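Side-chain contacts in nitrate regulatory protein (Klebsiella oxytoca, PDB 4AKK), which responds to nitrate and nitrite by binding the leader RNA of the nasF operon, where it prevents transcription from stopping at a factor-independent terminator: residues H165-V170 with S191-K196; D175-P180 with G184-L189; G355-L360 with N400-E405; K374-T379 with R408-V413. All coordinates share one frame; numbering follows the deposited sequence.

Contact 1: residues H165-V170 with S191-K196; sequences HLLNIV and SFMQGK
Helix packing inside the all-helical nitrate- and nitrite-sensing NIT region brings Leu167 of helix 152-167 against Met193 and Gln194 of the long helix 180-212. The backbones come nearest at Leu167 and Gln194, whose CA atoms are 7.5 Å apart. Leu167 serves two neighbours with its two branches. Its CD2 meets the methyl end of Met193, with Leu167 CD2 and Met193 CE only 3.3 Å apart, tighter than ordinary van der Waals contact, and the same Leu167 CD2 comes within 4.1 Å of Met193 CB. The methionine chain bends at its last torsion (chi3 75°), which turns CE back over the leucine and lets one methionine touch it at both its root and its end. On the other branch, Leu167 CD1 lies against the Gln194 carboxamide, 3.7 Å from Gln194 NE2. Gln194 gets there through CG anti to the backbone N (chi1 -168°) followed by a bend at chi2; the contact is a methyl against an amide, not a polar bond, and NE2 makes a weak hydrogen bond to Tyr190 OH, one turn earlier. Val170 closes the group more loosely, with Val170 CG2 4.4 Å from Met193 CE. The flexible methionine thus lays its terminal methyl against branched leucine and valine methyls, all four residues being buried. Around this pairing, Leu166 and Ile169 turn to helices 56-85 and 122-134, whereas Met193 also touches Ser67 of helix 56-85 and Glu297 of helix 277-312.

Contact 2: residues D175-P180 with G184-L189; sequences DSIDDP and GRMVAL
Ile177 and Met186 carry the side-chain part of this contact, in which the chain running into helix 180-212 folds against the first turns of that helix. Before Ile177, Asp175 and Ser176 are joined locally by a hydrogen bond from Ser176 OG to Asp175 OD1, 3.1 Å long and nearly in line with the carboxylate C-O bond. Ile177 then turns inward. With CG1 anti to its carbonyl carbon (chi1 -61°), Ile177 CD1 lies 4.1 Å from Met186 CG, and the two side chains cross at about a right angle. The methionine meets it with the root of its chain, since bends at chi2 and chi3 lead the thioether end away. Asp179 is the N-cap of helix 180-212: its OD2 accepts from Ile182 N, a suitable task for a short carboxylate. Pro180 follows as the first helical residue, where a nitrogen lacking a proton costs no helix bond, and Pro180 O accepts from Gly184 N at 3.0 Å, the ordinary first-turn bond of the helix. Gly184, without a side chain, adds only backbone to the contact. Helix 37-52 lies beside Asp178, Asp179 and Pro180 through Gln49, helix 56-85 covers Ile177 and Met186, and helix 277-312 touches Asp179, Arg185 and Met186.

Contact 3: residues G355-L360 with N400-E405; sequences GQLASL and NQRMVE
Arg402, whose guanidinium meets Gln356 and Leu357, is also fixed at its backbone: Arg402 N donates to Glu405 OE1 over 2.7 Å, at an N-H...O angle of 158°. The oxygen is approached from above the carboxylate plane. Arg402 occupies the N-cap position of helix 403-412, and the glutamate three residues on, long enough to fold back, takes up an NH that precedes the helix. Across the contact, Arg402 NH2 lies 3.9 Å from Leu357 CD2, the two side chains sliding past one another in opposite directions. Gln356 OE1 is 3.5 Å from Arg402 NH1, with the amide and guanidinium planes 33° apart. The long, extended glutamine lets its carbonyl oxygen reach the guanidinium, and the leucine offers a methyl beside it. A bend at chi3 (62°) turns the arginine's flat end toward helix 341-358, and Val404 CG1 lies 3.7 Å above one face of the Arg402 guanidinium, offset toward its rim. Both segments fall within the ANTAR sequence region, the RNA-binding effector, and here the end of helix 341-358 approaches the start of helix 403-412. The arginine's principal partner is Glu366 of helix 360-380, which forms a salt bridge with NH2 and probably favours the charged state in this buried setting. Ser359 caps the start of that same helix, its OG accepting from Asp362 N. Met403 turns to helices 385-399 and 217-240.

Contact 4: residues K374-T379 with R408-V413; sequences KSVLMT and RALLTV
Helices 374-379 and 408-412 cross at 57°, their axes 10.5 Å apart at closest approach, and the nearest CA atoms are those of Val376 and Leu411. Val376 and Leu410 reach toward each other tip to tip, with Val376 CG1 3.9 Å from Leu410 CD2. Leu410 has CG anti to its backbone N (chi1 172°), and this carries the branched end across to the other helix; Leu410 CD2 touches not only the valine but also Leu377 CD2, again at 3.9 Å. One methyl thus meets two successive residues of helix 360-380. The second branch of the valine is used as well: Val376 CG2 lies 4.2 Å from Leu411 CD2, so that the two methyls of Val376 divide between consecutive leucines. A short, branched valine suits the place where the backbones come nearest, and the leucines, being longer, bring their terminal methyls across to it. On the second helix, Thr412 OG1 donates to Arg408 O at 2.8 Å, from above the carbonyl plane, and Thr412 N shares that acceptor. The Thr412 hydroxyl also bonds to Gln401 NE2 of the second subunit. Leu377 also packs on Leu416 of the second subunit, and helix 385-399 covers Leu377 by way of Leu392. Within the ANTAR region the contact thus joins helices 360-380 and 403-412 entirely through aliphatic carbon, with no hydrogen bond passing between the segments: shape and burial, rather than directional bonds, hold this pairing.

Overall arrangement
Contacts 1 and 2 belong to the NIT sensor region and share helix 180-212, with contact 2 nested inside the loop that contact 1 closes; their centres are 14 Å apart, and they touch where Val170 CG1 meets Met186 CE at 3.4 Å. Contacts 3 and 4 lie in the ANTAR effector region, share helix 403-412, and alternate along the chain, with centres 17 Å apart. Of the pairs that join a NIT contact to an ANTAR one, contacts 1 and 3 come nearest, their closest atoms about 6 Å apart; the hydrogen bond of Asn168 to Gln351 ties contact 1 to helix 341-358, which carries the first segment of contact 3. Contact 4 is more distant, its centre 33 Å from that of contact 1.

Contact 1: residues H165-V170 with S191-K196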
loop_
_atom_site.group_PDB
_atom_site.type_symbol
_atom_site.label_atom_id
_atom_site.label_comp_id
_atom_site.label_asym_id
_atom_site.label_seq_id
_atom_site.Cartn_x
_atom_site.Cartn_y
_atom_site.Cartn_z
ATOM N N HIS A 165 -6.599 -8.729 16.230
ATOM C CA HIS A 165 -7.668 -7.734 16.187
ATOM C C HIS A 165 -7.396 -6.539 17.095
ATOM O O HIS A 165 -7.824 -5.430 16.804
ATOM C CB HIS A 165 -9.011 -8.368 16.518
ATOM C CG HIS A 165 -9.460 -9.354 15.491
ATOM N ND1 HIS A 165 -9.598 -9.235 14.150
ATOM C CD2 HIS A 165 -9.776 -10.660 15.794
ATOM C CE1 HIS A 165 -10.009 -10.455 13.677
ATOM N NE2 HIS A 165 -10.112 -11.297 14.688
ATOM N N LEU A 166 -6.668 -6.766 18.180
ATOM C CA LEU A 166 -6.296 -5.675 19.073
ATOM C C LEU A 166 -5.301 -4.788 18.357
ATOM O O LEU A 166 -5.443 -3.573 18.350
ATOM C CB LEU A 166 -5.695 -6.210 20.374
ATOM C CG LEU A 166 -6.727 -6.755 21.357
ATOM C CD1 LEU A 166 -6.042 -7.510 22.484
ATOM C CD2 LEU A 166 -7.595 -5.610 21.894
ATOM N N LEU A 167 -4.304 -5.417 17.743
ATOM C CA LEU A 167 -3.280 -4.718 16.978
ATOM C C LEU A 167 -3.838 -3.940 15.790
ATOM O O LEU A 167 -3.337 -2.864 15.475
ATOM C CB LEU A 167 -2.216 -5.704 16.481
ATOM C CG LEU A 167 -1.274 -6.272 17.539
ATOM C CD1 LEU A 167 -0.227 -7.170 16.895
ATOM C CD2 LEU A 167 -0.608 -5.157 18.324
ATOM N N ASN A 168 -4.866 -4.484 15.141
ATOM C CA ASN A 168 -5.495 -3.832 13.997
ATOM C C ASN A 168 -6.184 -2.529 14.381
ATOM O O ASN A 168 -6.526 -1.726 13.517
ATOM C CB ASN A 168 -6.516 -4.756 13.295
ATOM C CG ASN A 168 -5.865 -5.934 12.579
ATOM O OD1 ASN A 168 -4.660 -5.948 12.347
ATOM N ND2 ASN A 168 -6.675 -6.935 12.229
ATOM N N ILE A 169 -6.405 -2.308 15.669
ATOM C CA ILE A 169 -6.965 -1.026 16.070
ATOM C C ILE A 169 -5.956 0.098 15.824
ATOM O O ILE A 169 -6.330 1.195 15.440
ATOM C CB ILE A 169 -7.380 -1.000 17.544
ATOM C CG1 ILE A 169 -8.514 -1.999 17.811
ATOM C CG2 ILE A 169 -7.771 0.427 17.945
ATOM C CD1 ILE A 169 -8.828 -2.185 19.286
ATOM N N VAL A 170 -4.677 -0.195 16.032
ATOM C CA VAL A 170 -3.637 0.842 16.059
ATOM C C VAL A 170 -3.477 1.674 14.781
ATOM O O VAL A 170 -3.508 2.903 14.845
ATOM C CB VAL A 170 -2.270 0.270 16.484
ATOM C CG1 VAL A 170 -1.209 1.361 16.459
ATOM C CG2 VAL A 170 -2.365 -0.341 17.873
ATOM N N SER A 191 4.565 -0.863 13.761
ATOM C CA SER A 191 5.529 -1.719 13.082
ATOM C C SER A 191 6.254 -2.566 14.108
ATOM O O SER A 191 6.414 -3.766 13.930
ATOM C CB SER A 191 6.551 -0.902 12.298
ATOM O OG SER A 191 5.918 -0.077 11.341
ATOM N N PHE A 192 6.708 -1.926 15.180
ATOM C CA PHE A 192 7.453 -2.619 16.211
ATOM C C PHE A 192 6.571 -3.658 16.911
ATOM O O PHE A 192 6.994 -4.790 17.135
ATOM C CB PHE A 192 8.009 -1.610 17.225
ATOM C CG PHE A 192 8.953 -2.210 18.218
ATOM C CD1 PHE A 192 8.473 -2.841 19.355
ATOM C CD2 PHE A 192 10.325 -2.150 18.012
ATOM C CE1 PHE A 192 9.342 -3.398 20.274
ATOM C CE2 PHE A 192 11.198 -2.708 18.928
ATOM C CZ PHE A 192 10.707 -3.332 20.056
ATOM N N MET A 193 5.351 -3.260 17.267
ATOM C CA MET A 193 4.429 -4.145 17.965
ATOM C C MET A 193 4.176 -5.385 17.110
ATOM O O MET A 193 4.082 -6.509 17.615
ATOM C CB MET A 193 3.092 -3.431 18.253
ATOM C CG MET A 193 3.094 -2.477 19.464
ATOM S SD MET A 193 1.577 -1.479 19.631
ATOM C CE MET A 193 0.449 -2.706 20.244
ATOM N N GLN A 194 4.063 -5.166 15.807
ATOM C CA GLN A 194 3.761 -6.238 14.872
ATOM C C GLN A 194 4.951 -7.191 14.700
ATOM O O GLN A 194 4.775 -8.404 14.655
ATOM C CB GLN A 194 3.325 -5.655 13.521
ATOM C CG GLN A 194 2.722 -6.680 12.581
ATOM C CD GLN A 194 1.495 -7.361 13.162
ATOM O OE1 GLN A 194 1.534 -8.545 13.511
ATOM N NE2 GLN A 194 0.402 -6.615 13.277
ATOM N N GLY A 195 6.159 -6.647 14.620
ATOM C CA GLY A 195 7.338 -7.491 14.563
ATOM C C GLY A 195 7.450 -8.366 15.809
ATOM O O GLY A 195 7.839 -9.537 15.737
ATOM N N LYS A 196 7.107 -7.778 16.952
ATOM C CA LYS A 196 7.206 -8.432 18.255
ATOM C C LYS A 196 6.153 -9.519 18.355
ATOM O O LYS A 196 6.399 -10.577 18.928
ATOM C CB LYS A 196 7.003 -7.389 19.359
ATOM C CG LYS A 196 6.982 -7.912 20.771
ATOM C CD LYS A 196 7.037 -6.737 21.761
ATOM C CE LYS A 196 6.800 -7.181 23.199
ATOM N NZ LYS A 196 5.354 -7.350 23.506
#

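Contact 2: residues D175-P180 with G184-L189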
loop_
_atom_site.group_PDB
_atom_site.type_symbol
_atom_site.label_atom_id
_atom_site.label_comp_id
_atom_site.label_asym_id
_atom_site.label_seq_id
_atom_site.Cartn_x
_atom_site.Cartn_y
_atom_site.Cartn_z
ATOM N N ASP A 175 -6.265 7.327 11.250
ATOM C CA ASP A 175 -7.275 7.941 10.383
ATOM C C ASP A 175 -7.905 9.182 11.026
ATOM O O ASP A 175 -8.715 9.880 10.409
ATOM C CB ASP A 175 -8.352 6.921 9.944
ATOM C CG ASP A 175 -9.401 6.637 11.032
ATOM O OD1 ASP A 175 -9.491 7.409 12.011
ATOM O OD2 ASP A 175 -10.152 5.638 10.900
ATOM N N SER A 176 -7.538 9.446 12.274
ATOM C CA SER A 176 -8.037 10.623 12.968
ATOM C C SER A 176 -6.901 11.383 13.627
ATOM O O SER A 176 -7.115 12.165 14.558
ATOM C CB SER A 176 -9.098 10.241 13.996
ATOM O OG SER A 176 -10.356 10.055 13.366
ATOM N N ILE A 177 -5.690 11.140 13.137
ATOM C CA ILE A 177 -4.512 11.851 13.609
ATOM C C ILE A 177 -3.925 12.699 12.484
ATOM O O ILE A 177 -3.360 12.171 11.523
ATOM C CB ILE A 177 -3.444 10.888 14.146
ATOM C CG1 ILE A 177 -4.002 10.106 15.336
ATOM C CG2 ILE A 177 -2.186 11.653 14.531
ATOM C CD1 ILE A 177 -2.969 9.295 16.082
ATOM N N ASP A 178 -4.069 14.015 12.609
ATOM C CA ASP A 178 -3.581 14.943 11.588
ATOM C C ASP A 178 -2.089 15.274 11.749
ATOM O O ASP A 178 -1.385 15.475 10.761
ATOM C CB ASP A 178 -4.430 16.221 11.572
ATOM C CG ASP A 178 -5.863 15.972 11.101
ATOM O OD1 ASP A 178 -6.078 15.028 10.307
ATOM O OD2 ASP A 178 -6.775 16.721 11.519
ATOM N N ASP A 179 -1.600 15.300 12.984
ATOM C CA ASP A 179 -0.191 15.612 13.208
ATOM C C ASP A 179 0.782 14.621 12.577
ATOM O O ASP A 179 0.756 13.438 12.895
ATOM C CB ASP A 179 0.138 15.708 14.690
ATOM C CG ASP A 179 1.522 16.289 14.920
ATOM O OD1 ASP A 179 1.623 17.528 14.988
ATOM O OD2 ASP A 179 2.508 15.517 14.970
ATOM N N PRO A 180 1.684 15.120 11.722
ATOM C CA PRO A 180 2.667 14.293 11.009
ATOM C C PRO A 180 3.629 13.550 11.943
ATOM O O PRO A 180 3.912 12.374 11.706
ATOM C CB PRO A 180 3.459 15.310 10.176
ATOM C CG PRO A 180 2.661 16.558 10.183
ATOM C CD PRO A 180 1.861 16.555 11.448
ATOM N N GLY A 184 3.554 9.519 12.377
ATOM C CA GLY A 184 4.809 8.820 12.141
ATOM C C GLY A 184 5.224 7.934 13.312
ATOM O O GLY A 184 5.738 6.825 13.115
ATOM N N ARG A 185 5.011 8.426 14.533
ATOM C CA ARG A 185 5.332 7.663 15.746
ATOM C C ARG A 185 4.400 6.478 15.931
ATOM O O ARG A 185 4.824 5.423 16.392
ATOM C CB ARG A 185 5.262 8.541 16.999
ATOM C CG ARG A 185 6.477 9.413 17.224
ATOM C CD ARG A 185 6.307 10.272 18.473
ATOM N NE ARG A 185 7.369 11.264 18.549
ATOM C CZ ARG A 185 8.542 11.055 19.137
ATOM N NH1 ARG A 185 8.800 9.889 19.711
ATOM N NH2 ARG A 185 9.457 12.012 19.144
ATOM N N MET A 186 3.129 6.658 15.581
ATOM C CA MET A 186 2.159 5.581 15.701
ATOM C C MET A 186 2.500 4.440 14.762
ATOM O O MET A 186 2.425 3.278 15.143
ATOM C CB MET A 186 0.724 6.072 15.461
ATOM C CG MET A 186 0.093 6.713 16.687
ATOM S SD MET A 186 -0.576 5.561 17.921
ATOM C CE MET A 186 0.425 4.116 17.703
ATOM N N VAL A 187 2.893 4.767 13.539
ATOM C CA VAL A 187 3.248 3.726 12.583
ATOM C C VAL A 187 4.534 2.992 12.985
ATOM O O VAL A 187 4.615 1.767 12.877
ATOM C CB VAL A 187 3.351 4.283 11.149
ATOM C CG1 VAL A 187 4.032 3.273 10.222
ATOM C CG2 VAL A 187 1.967 4.623 10.634
ATOM N N ALA A 188 5.526 3.739 13.455
ATOM C CA ALA A 188 6.762 3.144 13.964
ATOM C C ALA A 188 6.473 2.175 15.114
ATOM O O ALA A 188 7.030 1.078 15.168
ATOM C CB ALA A 188 7.738 4.241 14.424
ATOM N N LEU A 189 5.609 2.593 16.038
ATOM C CA LEU A 189 5.190 1.746 17.147
ATOM C C LEU A 189 4.446 0.496 16.668
ATOM O O LEU A 189 4.763 -0.628 17.079
ATOM C CB LEU A 189 4.300 2.538 18.116
ATOM C CG LEU A 189 3.613 1.716 19.208
ATOM C CD1 LEU A 189 4.651 1.116 20.141
ATOM C CD2 LEU A 189 2.604 2.561 19.991
#

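Contact 3: residues G355-L360 with N400-E405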
loop_
_atom_site.group_PDB
_atom_site.type_symbol
_atom_site.label_atom_id
_atom_site.label_comp_id
_atom_site.label_asym_id
_atom_site.label_seq_id
_atom_site.Cartn_x
_atom_site.Cartn_y
_atom_site.Cartn_z
ATOM N N GLY A 355 -2.739 -9.996 7.692
ATOM C CA GLY A 355 -3.883 -10.739 7.193
ATOM C C GLY A 355 -3.476 -11.986 6.427
ATOM O O GLY A 355 -4.031 -13.053 6.643
ATOM N N GLN A 356 -2.505 -11.850 5.527
ATOM C CA GLN A 356 -2.044 -12.978 4.722
ATOM C C GLN A 356 -1.565 -14.143 5.584
ATOM O O GLN A 356 -1.859 -15.293 5.269
ATOM C CB GLN A 356 -0.921 -12.546 3.777
ATOM C CG GLN A 356 -1.363 -11.570 2.701
ATOM C CD GLN A 356 -0.194 -10.977 1.942
ATOM O OE1 GLN A 356 0.925 -10.901 2.457
ATOM N NE2 GLN A 356 -0.446 -10.553 0.709
ATOM N N LEU A 357 -0.819 -13.848 6.657
ATOM C CA LEU A 357 -0.279 -14.902 7.524
ATOM C C LEU A 357 -1.389 -15.578 8.316
ATOM O O LEU A 357 -1.215 -16.676 8.837
ATOM C CB LEU A 357 0.784 -14.357 8.490
ATOM C CG LEU A 357 2.086 -13.854 7.858
ATOM C CD1 LEU A 357 2.879 -12.980 8.832
ATOM C CD2 LEU A 357 2.929 -15.016 7.348
ATOM N N ALA A 358 -2.527 -14.903 8.405
ATOM C CA ALA A 358 -3.653 -15.396 9.173
ATOM C C ALA A 358 -4.634 -16.181 8.301
ATOM O O ALA A 358 -5.548 -16.823 8.816
ATOM C CB ALA A 358 -4.363 -14.234 9.842
ATOM N N SER A 359 -4.442 -16.114 6.986
ATOM C CA SER A 359 -5.384 -16.689 6.029
ATOM C C SER A 359 -4.802 -17.918 5.340
ATOM O O SER A 359 -3.705 -17.866 4.781
ATOM C CB SER A 359 -5.764 -15.644 4.975
ATOM O OG SER A 359 -6.203 -16.256 3.767
ATOM N N LEU A 360 -5.546 -19.021 5.381
ATOM C CA LEU A 360 -5.163 -20.246 4.680
ATOM C C LEU A 360 -5.252 -20.105 3.163
ATOM O O LEU A 360 -4.423 -20.643 2.426
ATOM C CB LEU A 360 -6.034 -21.420 5.140
ATOM C CG LEU A 360 -5.589 -22.131 6.408
ATOM C CD1 LEU A 360 -6.533 -23.291 6.727
ATOM C CD2 LEU A 360 -4.155 -22.617 6.245
ATOM N N ASN A 400 16.789 -10.428 2.494
ATOM C CA ASN A 400 15.814 -9.863 3.427
ATOM C C ASN A 400 14.423 -9.757 2.798
ATOM O O ASN A 400 13.739 -8.742 2.928
ATOM C CB ASN A 400 16.262 -8.482 3.899
ATOM C CG ASN A 400 17.651 -8.496 4.530
ATOM O OD1 ASN A 400 17.981 -9.371 5.334
ATOM N ND2 ASN A 400 18.468 -7.520 4.167
ATOM N N GLN A 401 14.012 -10.811 2.102
ATOM C CA GLN A 401 12.670 -10.872 1.536
ATOM C C GLN A 401 11.997 -12.172 1.977
ATOM O O GLN A 401 12.666 -13.099 2.437
ATOM C CB GLN A 401 12.731 -10.796 0.011
ATOM C CG GLN A 401 13.401 -9.530 -0.521
ATOM C CD GLN A 401 13.353 -9.428 -2.035
ATOM O OE1 GLN A 401 12.447 -9.969 -2.678
ATOM N NE2 GLN A 401 14.322 -8.723 -2.615
ATOM N N ARG A 402 10.675 -12.235 1.848
ATOM C CA ARG A 402 9.947 -13.452 2.174
ATOM C C ARG A 402 10.222 -14.464 1.070
ATOM O O ARG A 402 10.580 -14.082 -0.037
ATOM C CB ARG A 402 8.454 -13.176 2.291
ATOM C CG ARG A 402 8.068 -12.024 3.226
ATOM C CD ARG A 402 6.554 -11.787 3.142
ATOM N NE ARG A 402 5.816 -12.965 3.592
ATOM C CZ ARG A 402 4.603 -13.313 3.172
ATOM N NH1 ARG A 402 3.957 -12.573 2.273
ATOM N NH2 ARG A 402 4.037 -14.414 3.653
ATOM N N MET A 403 10.092 -15.749 1.382
ATOM C CA MET A 403 10.265 -16.811 0.386
ATOM C C MET A 403 9.321 -16.626 -0.813
ATOM O O MET A 403 9.703 -16.884 -1.946
ATOM C CB MET A 403 10.060 -18.207 1.016
ATOM C CG MET A 403 11.242 -18.754 1.882
ATOM S SD MET A 403 11.039 -20.490 2.436
ATOM C CE MET A 403 11.172 -21.365 0.883
ATOM N N VAL A 404 8.090 -16.184 -0.571
ATOM C CA VAL A 404 7.156 -16.022 -1.680
ATOM C C VAL A 404 7.588 -14.895 -2.614
ATOM O O VAL A 404 7.359 -14.969 -3.824
ATOM C CB VAL A 404 5.688 -15.838 -1.224
ATOM C CG1 VAL A 404 5.518 -14.573 -0.390
ATOM C CG2 VAL A 404 4.755 -15.844 -2.444
ATOM N N GLU A 405 8.243 -13.877 -2.056
ATOM C CA GLU A 405 8.801 -12.777 -2.855
ATOM C C GLU A 405 9.972 -13.255 -3.705
ATOM O O GLU A 405 10.091 -12.887 -4.859
ATOM C CB GLU A 405 9.232 -11.609 -1.965
ATOM C CG GLU A 405 8.078 -10.896 -1.283
ATOM C CD GLU A 405 8.540 -9.953 -0.177
ATOM O OE1 GLU A 405 9.628 -10.191 0.393
ATOM O OE2 GLU A 405 7.814 -8.979 0.130
#

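Contact 4: residues K374-T379 with R408-V413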
loop_
_atom_site.group_PDB
_atom_site.type_symbol
_atom_site.label_atom_id
_atom_site.label_comp_id
_atom_site.label_asym_id
_atom_site.label_seq_id
_atom_site.Cartn_x
_atom_site.Cartn_y
_atom_site.Cartn_z
ATOM N N LYS A 374 10.235 -23.830 -6.978
ATOM C CA LYS A 374 11.001 -25.044 -6.706
ATOM C C LYS A 374 11.170 -25.883 -7.974
ATOM O O LYS A 374 12.274 -26.326 -8.293
ATOM C CB LYS A 374 10.344 -25.875 -5.607
ATOM C CG LYS A 374 10.700 -25.428 -4.197
ATOM C CD LYS A 374 9.735 -26.019 -3.164
ATOM C CE LYS A 374 9.542 -27.520 -3.363
ATOM N NZ LYS A 374 8.533 -28.092 -2.415
ATOM N N SER A 375 10.074 -26.092 -8.693
ATOM C CA SER A 375 10.120 -26.835 -9.951
ATOM C C SER A 375 11.101 -26.213 -10.937
ATOM O O SER A 375 11.820 -26.927 -11.631
ATOM C CB SER A 375 8.733 -26.920 -10.578
ATOM O OG SER A 375 7.797 -27.375 -9.617
ATOM N N VAL A 376 11.131 -24.885 -10.996
ATOM C CA VAL A 376 12.054 -24.199 -11.894
ATOM C C VAL A 376 13.493 -24.571 -11.573
ATOM O O VAL A 376 14.283 -24.851 -12.473
ATOM C CB VAL A 376 11.892 -22.664 -11.842
ATOM C CG1 VAL A 376 13.100 -21.979 -12.487
ATOM C CG2 VAL A 376 10.591 -22.242 -12.529
ATOM N N LEU A 377 13.831 -24.567 -10.287
ATOM C CA LEU A 377 15.166 -24.955 -9.848
ATOM C C LEU A 377 15.418 -26.446 -10.080
ATOM O O LEU A 377 16.530 -26.854 -10.408
ATOM C CB LEU A 377 15.368 -24.604 -8.371
ATOM C CG LEU A 377 15.265 -23.114 -8.017
ATOM C CD1 LEU A 377 15.326 -22.885 -6.524
ATOM C CD2 LEU A 377 16.351 -22.329 -8.725
ATOM N N MET A 378 14.383 -27.257 -9.917
ATOM C CA MET A 378 14.527 -28.696 -10.080
ATOM C C MET A 378 14.799 -29.066 -11.540
ATOM O O MET A 378 15.493 -30.043 -11.823
ATOM C CB MET A 378 13.296 -29.430 -9.544
ATOM C CG MET A 378 13.246 -29.516 -8.016
ATOM S SD MET A 378 11.603 -29.896 -7.371
ATOM C CE MET A 378 11.361 -31.579 -7.936
ATOM N N THR A 379 14.271 -28.261 -12.458
ATOM C CA THR A 379 14.352 -28.552 -13.886
ATOM C C THR A 379 15.560 -27.921 -14.576
ATOM O O THR A 379 16.331 -28.601 -15.252
ATOM C CB THR A 379 13.093 -28.071 -14.609
ATOM O OG1 THR A 379 11.951 -28.756 -14.083
ATOM C CG2 THR A 379 13.207 -28.333 -16.098
ATOM N N ARG A 408 8.339 -15.290 -6.479
ATOM C CA ARG A 408 7.762 -14.399 -7.462
ATOM C C ARG A 408 8.861 -13.807 -8.318
ATOM O O ARG A 408 8.722 -13.742 -9.532
ATOM C CB ARG A 408 6.967 -13.282 -6.795
ATOM C CG ARG A 408 5.593 -13.706 -6.325
ATOM C CD ARG A 408 4.722 -12.504 -5.972
ATOM N NE ARG A 408 3.432 -12.924 -5.440
ATOM C CZ ARG A 408 3.053 -12.771 -4.175
ATOM N NH1 ARG A 408 3.855 -12.180 -3.302
ATOM N NH2 ARG A 408 1.859 -13.200 -3.787
ATOM N N ALA A 409 9.958 -13.381 -7.697
ATOM C CA ALA A 409 11.059 -12.823 -8.477
ATOM C C ALA A 409 11.549 -13.813 -9.535
ATOM O O ALA A 409 11.778 -13.435 -10.675
ATOM C CB ALA A 409 12.217 -12.379 -7.576
ATOM N N LEU A 410 11.702 -15.078 -9.161
ATOM C CA LEU A 410 12.240 -16.077 -10.090
ATOM C C LEU A 410 11.285 -16.409 -11.243
ATOM O O LEU A 410 11.722 -16.620 -12.373
ATOM C CB LEU A 410 12.654 -17.355 -9.352
ATOM C CG LEU A 410 13.066 -18.578 -10.184
ATOM C CD1 LEU A 410 14.228 -18.251 -11.110
ATOM C CD2 LEU A 410 13.418 -19.764 -9.282
ATOM N N LEU A 411 9.986 -16.458 -10.954
ATOM C CA LEU A 411 8.986 -16.723 -11.986
ATOM C C LEU A 411 8.882 -15.538 -12.948
ATOM O O LEU A 411 8.592 -15.700 -14.134
ATOM C CB LEU A 411 7.621 -17.022 -11.355
ATOM C CG LEU A 411 7.536 -18.233 -10.423
ATOM C CD1 LEU A 411 6.220 -18.230 -9.660
ATOM C CD2 LEU A 411 7.705 -19.524 -11.198
ATOM N N THR A 412 9.127 -14.343 -12.430
ATOM C CA THR A 412 9.101 -13.144 -13.249
ATOM C C THR A 412 10.173 -13.153 -14.338
ATOM O O THR A 412 9.961 -12.628 -15.427
ATOM C CB THR A 412 9.252 -11.877 -12.397
ATOM O OG1 THR A 412 8.158 -11.800 -11.472
ATOM C CG2 THR A 412 9.250 -10.631 -13.286
ATOM N N VAL A 413 11.323 -13.748 -14.053
ATOM C CA VAL A 413 12.421 -13.725 -15.011
ATOM C C VAL A 413 12.781 -15.098 -15.590
ATOM O O VAL A 413 13.834 -15.259 -16.209
ATOM C CB VAL A 413 13.700 -13.140 -14.375
ATOM C CG1 VAL A 413 13.451 -11.743 -13.834
ATOM C CG2 VAL A 413 14.209 -14.060 -13.289
#